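Local coordinates for phenylacetate-coenzyme A ligase (Bacteroides vulgatus, PDB 3LAX), which belongs to the AMP-binding enzymes and is represented here by the small alpha/beta domain that ends the chain in that family, at residues A[49-54]-A[86-92]; A[6-10]-A[42-46]; A[66-71]-A[83-87]. All blocks are in the same frame, centred on the assembly; numbering follows the deposited sequence.

Contact 1: A[49-54]-A[86-92]; sequences EVELSQ and LVPKGAL
Val50 and Glu51 pair in parallel with Leu86 and Val87, the CA atoms of Glu51 and Val87 4.9 Å apart, where the two strands of a beta-alpha-beta unit lie side by side. Val87 joins them from both of its peptide ends: its N binds Val50 O at 2.9 Å, and its O takes the N-H of Leu52 at 2.8 Å. Beyond the pairing, Pro88 to Ala91 form a type II beta turn, with Gly90 supplying the positive phi (91°). The carboxylate of Glu51 reaches this loop because its chain is extended beyond a CG that stands anti to the carbonyl carbon (chi1 -69°). Gly90 N meets OE1 from above the carboxylate plane at 2.9 Å, whereas Leu92 N reaches OE2 on its anti side at 3.0 Å. OE2 also forms a salt bridge with Lys94, so backbone and side-chain donors together fix the group's rotation. Toward helix 60-78, Leu52 crosses Leu86 at about a right angle, CD2 of Leu52 lying 4.0 Å from CB of Leu86. Leu92 runs past Glu51 in the opposite direction, and its CD1 rests 3.9 Å from Glu51 CG.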
loop_
_atom_site.group_PDB
_atom_site.type_symbol
_atom_site.label_atom_id
_atom_site.label_comp_id
_atom_site.label_asym_id
_atom_site.label_seq_id
_atom_site.Cartn_x
_atom_site.Cartn_y
_atom_site.Cartn_z
ATOM N N GLU A 49 3.388 -0.065 1.182
ATOM C CA GLU A 49 4.548 0.792 0.945
ATOM C C GLU A 49 4.398 1.416 -0.433
ATOM O O GLU A 49 4.014 0.750 -1.395
ATOM C CB GLU A 49 5.835 -0.023 0.971
ATOM C CG GLU A 49 6.256 -0.471 2.353
ATOM C CD GLU A 49 7.446 -1.404 2.320
ATOM O OE1 GLU A 49 7.336 -2.502 1.734
ATOM O OE2 GLU A 49 8.502 -1.036 2.874
ATOM N N VAL A 50 4.688 2.703 -0.541
ATOM C CA VAL A 50 4.658 3.351 -1.843
ATOM C C VAL A 50 5.805 4.335 -1.944
ATOM O O VAL A 50 6.124 5.049 -0.988
ATOM C CB VAL A 50 3.293 4.028 -2.155
ATOM C CG1 VAL A 50 2.895 4.992 -1.055
ATOM C CG2 VAL A 50 3.333 4.726 -3.514
ATOM N N GLU A 51 6.443 4.336 -3.104
ATOM C CA GLU A 51 7.559 5.240 -3.334
ATOM C C GLU A 51 7.085 6.668 -3.489
ATOM O O GLU A 51 6.074 6.950 -4.150
ATOM C CB GLU A 51 8.333 4.836 -4.584
ATOM C CG GLU A 51 9.073 3.549 -4.427
ATOM C CD GLU A 51 10.034 3.276 -5.574
ATOM O OE1 GLU A 51 10.166 4.129 -6.476
ATOM O OE2 GLU A 51 10.657 2.193 -5.572
ATOM N N LEU A 52 7.853 7.580 -2.905
ATOM C CA LEU A 52 7.650 8.989 -3.151
ATOM C C LEU A 52 8.120 9.338 -4.550
ATOM O O LEU A 52 9.033 8.697 -5.099
ATOM C CB LEU A 52 8.441 9.806 -2.138
ATOM C CG LEU A 52 7.947 9.691 -0.699
ATOM C CD1 LEU A 52 9.001 10.252 0.252
ATOM C CD2 LEU A 52 6.615 10.417 -0.528
ATOM N N SER A 53 7.497 10.356 -5.130
ATOM C CA SER A 53 7.993 10.931 -6.366
ATOM C C SER A 53 9.342 11.599 -6.096
ATOM O O SER A 53 9.572 12.114 -4.999
ATOM C CB SER A 53 7.021 11.993 -6.868
ATOM O OG SER A 53 7.604 12.703 -7.941
ATOM N N GLN A 54 10.232 11.604 -7.081
ATOM C CA GLN A 54 11.501 12.311 -6.900
ATOM C C GLN A 54 11.260 13.801 -6.743
ATOM O O GLN A 54 12.142 14.520 -6.296
ATOM C CB GLN A 54 12.484 12.041 -8.041
ATOM C CG GLN A 54 11.954 12.371 -9.414
ATOM C CD GLN A 54 11.363 11.159 -10.097
ATOM O OE1 GLN A 54 10.428 10.538 -9.583
ATOM N NE2 GLN A 54 11.911 10.805 -11.256
ATOM N N LEU A 86 5.381 5.573 3.382
ATOM C CA LEU A 86 5.972 6.223 2.228
ATOM C C LEU A 86 7.474 5.981 2.302
ATOM O O LEU A 86 8.090 6.176 3.355
ATOM C CB LEU A 86 5.645 7.717 2.217
ATOM C CG LEU A 86 4.131 7.961 2.274
ATOM C CD1 LEU A 86 3.791 9.450 2.135
ATOM C CD2 LEU A 86 3.387 7.135 1.236
ATOM N N VAL A 87 8.046 5.537 1.191
ATOM C CA VAL A 87 9.449 5.156 1.143
ATOM C C VAL A 87 10.138 5.950 0.045
ATOM O O VAL A 87 9.484 6.452 -0.873
ATOM C CB VAL A 87 9.622 3.627 0.925
ATOM C CG1 VAL A 87 8.920 2.850 2.044
ATOM C CG2 VAL A 87 9.096 3.194 -0.444
ATOM N N PRO A 88 11.463 6.083 0.137
ATOM C CA PRO A 88 12.180 6.896 -0.848
ATOM C C PRO A 88 12.064 6.348 -2.263
ATOM O O PRO A 88 11.888 5.142 -2.464
ATOM C CB PRO A 88 13.636 6.801 -0.385
ATOM C CG PRO A 88 13.557 6.443 1.061
ATOM C CD PRO A 88 12.351 5.576 1.197
ATOM N N LYS A 89 12.166 7.234 -3.243
ATOM C CA LYS A 89 12.191 6.803 -4.626
ATOM C C LYS A 89 13.265 5.737 -4.819
ATOM O O LYS A 89 14.407 5.897 -4.368
ATOM C CB LYS A 89 12.449 7.996 -5.543
ATOM C CG LYS A 89 12.559 7.628 -7.008
ATOM C CD LYS A 89 12.695 8.863 -7.854
ATOM C CE LYS A 89 13.374 8.570 -9.181
ATOM N NZ LYS A 89 14.840 8.859 -9.123
ATOM N N GLY A 90 12.891 4.638 -5.469
ATOM C CA GLY A 90 13.826 3.561 -5.753
ATOM C C GLY A 90 13.902 2.473 -4.692
ATOM O O GLY A 90 14.549 1.450 -4.901
ATOM N N ALA A 91 13.228 2.675 -3.563
ATOM C CA ALA A 91 13.360 1.757 -2.434
ATOM C C ALA A 91 12.630 0.418 -2.597
ATOM O O ALA A 91 12.872 -0.502 -1.828
ATOM C CB ALA A 91 12.946 2.438 -1.139
ATOM N N LEU A 92 11.743 0.302 -3.584
ATOM C CA LEU A 92 11.000 -0.955 -3.770
ATOM C C LEU A 92 11.572 -1.752 -4.939
ATOM O O LEU A 92 12.036 -1.172 -5.912
ATOM C CB LEU A 92 9.504 -0.684 -3.972
ATOM C CG LEU A 92 8.788 0.004 -2.806
ATOM C CD1 LEU A 92 7.331 0.290 -3.167
ATOM C CD2 LEU A 92 8.864 -0.808 -1.512
#

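Contact 2: A[6-10]-A[42-46]; sequences MIILK and SNDEM
Ile7 and Leu9 of a short hairpin strand pack on Asp44 and Met46 at the start of strand 43-52, a side-chain contact between two separate sheets with no hydrogen bond across it. The short axes of 7-9 and 43-46 come no closer than 8.8 Å, so the backbones stay apart and the apolar branches bridge them; their N-to-C directions differ by 125°. Leu9 is central. Its CG stands opposite the backbone N (chi1 179°), and the two methyls then divide the work: Leu9 and Asp44 run past each other in opposite directions, CD1 of Leu9 meeting CB of Asp44 at 3.4 Å, while CD2 of Leu9 lies 3.7 Å from Met46 CB. Met46 is present as selenomethionine. Its chain runs straight through the first two torsions and bends at the last (chi3 -69°), which brings CE to the tip of Ile7; CE and Ile7 CD1 are 3.5 Å apart and the two side chains cross at about a right angle. At the outer end, the chain of Lys10 passes Asn43 at a similar angle. Its ammonium makes a long salt bridge, NZ of Lys10 to OD1 of Asp44 at 3.6 Å, but the placement of this side-chain end is doubtful: Lys10 has two conformers, and in this one NZ lies too close to the backbone N of Asp44. The carboxylate of Asp44 is secured by others: Thr39 hydrogen-bonds to OD1 and Arg106 forms a salt bridge with OD2. Arg106 also binds the carbonyl O of Ile8, tying the hairpin strand to the same aspartate. Ile7 pairs with Ile14 within the hairpin 7-9/12-14, which rests on the face of the main sheet that carries Met46 of strand 43-52 and Leu37 of strand 32-40.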
loop_
_atom_site.group_PDB
_atom_site.type_symbol
_atom_site.label_atom_id
_atom_site.label_comp_id
_atom_site.label_asym_id
_atom_site.label_seq_id
_atom_site.Cartn_x
_atom_site.Cartn_y
_atom_site.Cartn_z
HETATM N N MSE A 6 -7.433 -11.230 -6.536
HETATM C CA MSE A 6 -8.180 -10.896 -5.340
HETATM C C MSE A 6 -7.473 -11.468 -4.121
HETATM O O MSE A 6 -6.982 -12.601 -4.146
HETATM C CB MSE A 6 -9.582 -11.500 -5.457
HETATM C CG MSE A 6 -10.602 -10.988 -4.468
HETATM SE SE MSE A 6 -12.258 -11.989 -4.636
HETATM C CE MSE A 6 -11.630 -13.691 -3.922
ATOM N N ILE A 7 -7.404 -10.683 -3.055
ATOM C CA ILE A 7 -6.889 -11.203 -1.806
ATOM C C ILE A 7 -7.988 -11.180 -0.766
ATOM O O ILE A 7 -9.022 -10.538 -0.941
ATOM C CB ILE A 7 -5.671 -10.416 -1.318
ATOM C CG1 ILE A 7 -6.057 -8.977 -1.000
ATOM C CG2 ILE A 7 -4.584 -10.440 -2.373
ATOM C CD1 ILE A 7 -4.914 -8.132 -0.475
ATOM N N ILE A 8 -7.775 -11.914 0.310
ATOM C CA ILE A 8 -8.733 -11.960 1.402
ATOM C C ILE A 8 -8.011 -11.661 2.705
ATOM O O ILE A 8 -7.024 -12.318 3.040
ATOM C CB ILE A 8 -9.416 -13.332 1.472
ATOM C CG1 ILE A 8 -10.235 -13.572 0.199
ATOM C CG2 ILE A 8 -10.296 -13.428 2.708
ATOM C CD1 ILE A 8 -10.795 -14.977 0.086
ATOM N N LEU A 9 -8.494 -10.659 3.429
ATOM C CA LEU A 9 -7.862 -10.235 4.667
ATOM C C LEU A 9 -8.923 -10.051 5.743
ATOM O O LEU A 9 -9.853 -9.264 5.571
ATOM C CB LEU A 9 -7.094 -8.935 4.442
ATOM C CG LEU A 9 -6.382 -8.347 5.656
ATOM C CD1 LEU A 9 -5.189 -9.203 6.061
ATOM C CD2 LEU A 9 -5.935 -6.950 5.331
ATOM N N LYS A 10 -8.758 -10.771 6.853
ATOM C CA LYS A 10 -9.753 -10.771 7.922
ATOM C C LYS A 10 -11.188 -10.873 7.393
ATOM O O LYS A 10 -12.054 -10.094 7.811
ATOM C CB LYS A 10 -9.608 -9.511 8.781
ATOM C CG LYS A 10 -8.928 -9.748 10.119
ATOM C CD LYS A 10 -7.727 -10.660 9.974
ATOM C CE LYS A 10 -7.146 -10.997 11.331
ATOM N NZ LYS A 10 -6.228 -12.165 11.269
ATOM N N SER A 42 -1.359 -12.643 16.600
ATOM C CA SER A 42 -2.595 -13.378 16.379
ATOM C C SER A 42 -3.220 -13.085 15.018
ATOM O O SER A 42 -3.653 -13.999 14.317
ATOM C CB SER A 42 -3.601 -13.036 17.479
ATOM O OG SER A 42 -3.948 -11.661 17.432
ATOM N N ASN A 43 -3.266 -11.810 14.644
ATOM C CA ASN A 43 -4.054 -11.406 13.485
ATOM C C ASN A 43 -3.251 -10.966 12.264
ATOM O O ASN A 43 -2.023 -10.875 12.299
ATOM C CB ASN A 43 -5.060 -10.319 13.874
ATOM C CG ASN A 43 -4.417 -8.957 14.033
ATOM O OD1 ASN A 43 -5.088 -7.929 13.926
ATOM N ND2 ASN A 43 -3.111 -8.941 14.281
ATOM N N ASP A 44 -3.970 -10.691 11.184
ATOM C CA ASP A 44 -3.356 -10.328 9.918
ATOM C C ASP A 44 -3.301 -8.817 9.745
ATOM O O ASP A 44 -4.229 -8.097 10.120
ATOM C CB ASP A 44 -4.135 -10.940 8.757
ATOM C CG ASP A 44 -4.038 -12.451 8.716
ATOM O OD1 ASP A 44 -3.188 -13.022 9.444
ATOM O OD2 ASP A 44 -4.815 -13.060 7.948
ATOM N N GLU A 45 -2.208 -8.347 9.163
ATOM C CA GLU A 45 -2.026 -6.930 8.911
ATOM C C GLU A 45 -1.670 -6.714 7.448
ATOM O O GLU A 45 -1.003 -7.546 6.839
ATOM C CB GLU A 45 -0.909 -6.371 9.787
ATOM C CG GLU A 45 -1.330 -5.939 11.176
ATOM C CD GLU A 45 -0.311 -5.011 11.813
ATOM O OE1 GLU A 45 0.762 -5.496 12.235
ATOM O OE2 GLU A 45 -0.582 -3.791 11.882
HETATM N N MSE A 46 -2.122 -5.595 6.892
HETATM C CA MSE A 46 -1.709 -5.170 5.565
HETATM C C MSE A 46 -0.859 -3.920 5.681
HETATM O O MSE A 46 -1.272 -2.957 6.316
HETATM C CB MSE A 46 -2.922 -4.859 4.678
HETATM C CG MSE A 46 -2.540 -4.187 3.364
HETATM SE SE MSE A 46 -4.003 -3.619 2.212
HETATM C CE MSE A 46 -4.619 -5.371 1.710
#

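Contact 3: A[66-71]-A[83-87]; sequences LTREIT and RVKLV
Val84 faces helix 60-78 from the edge strand 83-87, and Thr67, Ile70 and Thr71 receive it. Starting at the root, its CB lies 3.5 Å from Thr71 OG1, with Thr67 CG2, one helical turn before Thr71, farther off at 4.2 Å from Val84 CB. With CG1 set opposite the backbone N (chi1 175°), the branches part. CG1 of Val84 goes to Ile70, meeting Ile70 CG2 at 3.9 Å, while CG2 of Val84 comes 3.3 Å from the hydroxyl oxygen OG1 of Thr71. Val84 thus slides past Thr71 and crosses Ile70 at about a right angle. Two residues on, Leu86 adds a second row. Its CD2 and Ile70 CD1 reach toward each other tip to tip, and its CD1 sits tightly against Leu66 CD2 at 3.5 Å. The two threonines serve the polar side. Thr71 OG1 donates to Thr67 O at 2.8 Å, approaching from the face of that carbonyl opposite to the helical N-H of Thr71, so that one oxygen is gripped by two donors. Each hydroxyl also accepts from a water that in turn takes a strand N-H: one water joins Thr71 OG1 to Val84 N, the other joins Thr67 OG1 to Leu86 N. Thr67 OG1 is bonded to Leu63 O as well. These waters satisfy the backbone N-H groups on the side of the strand turned away from strand 43-52, its parallel partner. The short axes of helix and strand come within 8.5 Å, their directions 139° apart, and Phe26 and Leu29 also touch Ile70, extending the apolar layer. A helix packed in this way on the strand it leads into is typical of a beta-alpha-beta crossover, here 43-52, 60-78 and 83-87.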
loop_
_atom_site.group_PDB
_atom_site.type_symbol
_atom_site.label_atom_id
_atom_site.label_comp_id
_atom_site.label_asym_id
_atom_site.label_seq_id
_atom_site.Cartn_x
_atom_site.Cartn_y
_atom_site.Cartn_z
ATOM N N LEU A 66 0.150 13.647 4.028
ATOM C CA LEU A 66 0.028 12.807 2.841
ATOM C C LEU A 66 -0.274 11.366 3.251
ATOM O O LEU A 66 -1.172 10.730 2.693
ATOM C CB LEU A 66 1.322 12.881 2.019
ATOM C CG LEU A 66 1.466 11.965 0.807
ATOM C CD1 LEU A 66 0.335 12.184 -0.209
ATOM C CD2 LEU A 66 2.839 12.146 0.163
ATOM N N THR A 67 0.463 10.856 4.230
ATOM C CA THR A 67 0.269 9.490 4.704
ATOM C C THR A 67 -1.162 9.320 5.220
ATOM O O THR A 67 -1.833 8.326 4.915
ATOM C CB THR A 67 1.285 9.145 5.815
ATOM O OG1 THR A 67 2.613 9.230 5.285
ATOM C CG2 THR A 67 1.060 7.721 6.325
ATOM N N ARG A 68 -1.640 10.299 5.983
ATOM C CA ARG A 68 -2.995 10.286 6.541
ATOM C C ARG A 68 -4.045 10.268 5.434
ATOM O O ARG A 68 -5.004 9.487 5.483
ATOM C CB ARG A 68 -3.181 11.517 7.431
ATOM C CG ARG A 68 -4.588 11.781 7.958
ATOM C CD ARG A 68 -4.657 13.254 8.438
ATOM N NE ARG A 68 -5.834 13.557 9.252
ATOM C CZ ARG A 68 -6.188 14.779 9.645
ATOM N NH1 ARG A 68 -5.470 15.838 9.288
ATOM N NH2 ARG A 68 -7.269 14.945 10.394
ATOM N N GLU A 69 -3.874 11.112 4.427
ATOM C CA GLU A 69 -4.855 11.190 3.346
ATOM C C GLU A 69 -4.904 9.896 2.535
ATOM O O GLU A 69 -5.986 9.419 2.172
ATOM C CB GLU A 69 -4.558 12.387 2.438
ATOM C CG GLU A 69 -5.491 12.492 1.232
ATOM C CD GLU A 69 -6.963 12.705 1.595
ATOM O OE1 GLU A 69 -7.303 12.974 2.770
ATOM O OE2 GLU A 69 -7.789 12.615 0.673
ATOM N N ILE A 70 -3.750 9.308 2.257
ATOM C CA ILE A 70 -3.713 8.028 1.544
ATOM C C ILE A 70 -4.424 6.950 2.364
ATOM O O ILE A 70 -5.228 6.163 1.836
ATOM C CB ILE A 70 -2.256 7.588 1.237
ATOM C CG1 ILE A 70 -1.595 8.575 0.266
ATOM C CG2 ILE A 70 -2.230 6.167 0.666
ATOM C CD1 ILE A 70 -0.061 8.558 0.281
ATOM N N THR A 71 -4.132 6.909 3.661
ATOM C CA THR A 71 -4.740 5.916 4.546
ATOM C C THR A 71 -6.267 6.037 4.535
ATOM O O THR A 71 -6.988 5.039 4.420
ATOM C CB THR A 71 -4.204 6.046 5.980
ATOM O OG1 THR A 71 -2.776 5.924 5.956
ATOM C CG2 THR A 71 -4.768 4.951 6.882
ATOM N N ARG A 83 -1.716 -0.166 6.937
ATOM C CA ARG A 83 -0.623 0.671 7.416
ATOM C C ARG A 83 0.121 1.207 6.203
ATOM O O ARG A 83 0.711 0.447 5.454
ATOM C CB ARG A 83 0.322 -0.120 8.317
ATOM C CG ARG A 83 1.545 0.668 8.752
ATOM C CD ARG A 83 1.163 1.998 9.384
ATOM N NE ARG A 83 1.873 2.232 10.638
ATOM C CZ ARG A 83 3.153 2.588 10.721
ATOM N NH1 ARG A 83 3.875 2.746 9.619
ATOM N NH2 ARG A 83 3.715 2.776 11.910
ATOM N N VAL A 84 0.072 2.517 5.999
ATOM C CA VAL A 84 0.717 3.125 4.846
ATOM C C VAL A 84 2.107 3.648 5.209
ATOM O O VAL A 84 2.272 4.370 6.201
ATOM C CB VAL A 84 -0.148 4.268 4.270
ATOM C CG1 VAL A 84 0.587 4.991 3.126
ATOM C CG2 VAL A 84 -1.521 3.725 3.815
ATOM N N LYS A 85 3.100 3.250 4.413
ATOM C CA LYS A 85 4.474 3.694 4.618
ATOM C C LYS A 85 5.016 4.295 3.331
ATOM O O LYS A 85 5.113 3.607 2.312
ATOM C CB LYS A 85 5.357 2.524 5.052
ATOM C CG LYS A 85 4.963 1.896 6.379
ATOM C CD LYS A 85 5.935 0.798 6.775
ATOM C CE LYS A 85 5.566 0.198 8.116
ATOM N NZ LYS A 85 6.496 -0.902 8.488
ATOM N N LEU A 86 5.381 5.573 3.382
ATOM C CA LEU A 86 5.972 6.223 2.228
ATOM C C LEU A 86 7.474 5.981 2.302
ATOM O O LEU A 86 8.090 6.176 3.355
ATOM C CB LEU A 86 5.645 7.717 2.217
ATOM C CG LEU A 86 4.131 7.961 2.274
ATOM C CD1 LEU A 86 3.791 9.450 2.135
ATOM C CD2 LEU A 86 3.387 7.135 1.236
ATOM N N VAL A 87 8.046 5.537 1.191
ATOM C CA VAL A 87 9.449 5.156 1.143
ATOM C C VAL A 87 10.138 5.950 0.045
ATOM O O VAL A 87 9.484 6.452 -0.873
ATOM C CB VAL A 87 9.622 3.627 0.925
ATOM C CG1 VAL A 87 8.920 2.850 2.044
ATOM C CG2 VAL A 87 9.096 3.194 -0.444
HETATM O O HOH W 1 4.593 7.273 5.636
HETATM O O HOH W 2 -1.308 4.399 7.736
#

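All three contacts bear on one mixed sheet, through its neighbouring parallel strands 43-52 and 83-87. Contact 2 closes first along the chain, at the beginning of strand 43-52; contact 1 opens near the end of that strand, and the chain then passes through helix 60-78, the helical side of contact 3. Contacts 1 and 3 both use strand 83-87, contact 1 continuing into the turn after it, and have centres about 11 Å apart. Contact 2 lies about 23 Å from contact 1, centre to centre, across the chain's centre, and about 18 Å from contact 3. Contacts 1 and 3 therefore build the beta-alpha-beta unit, while contact 2 sets the N-terminal hairpin against the start of strand 43-52.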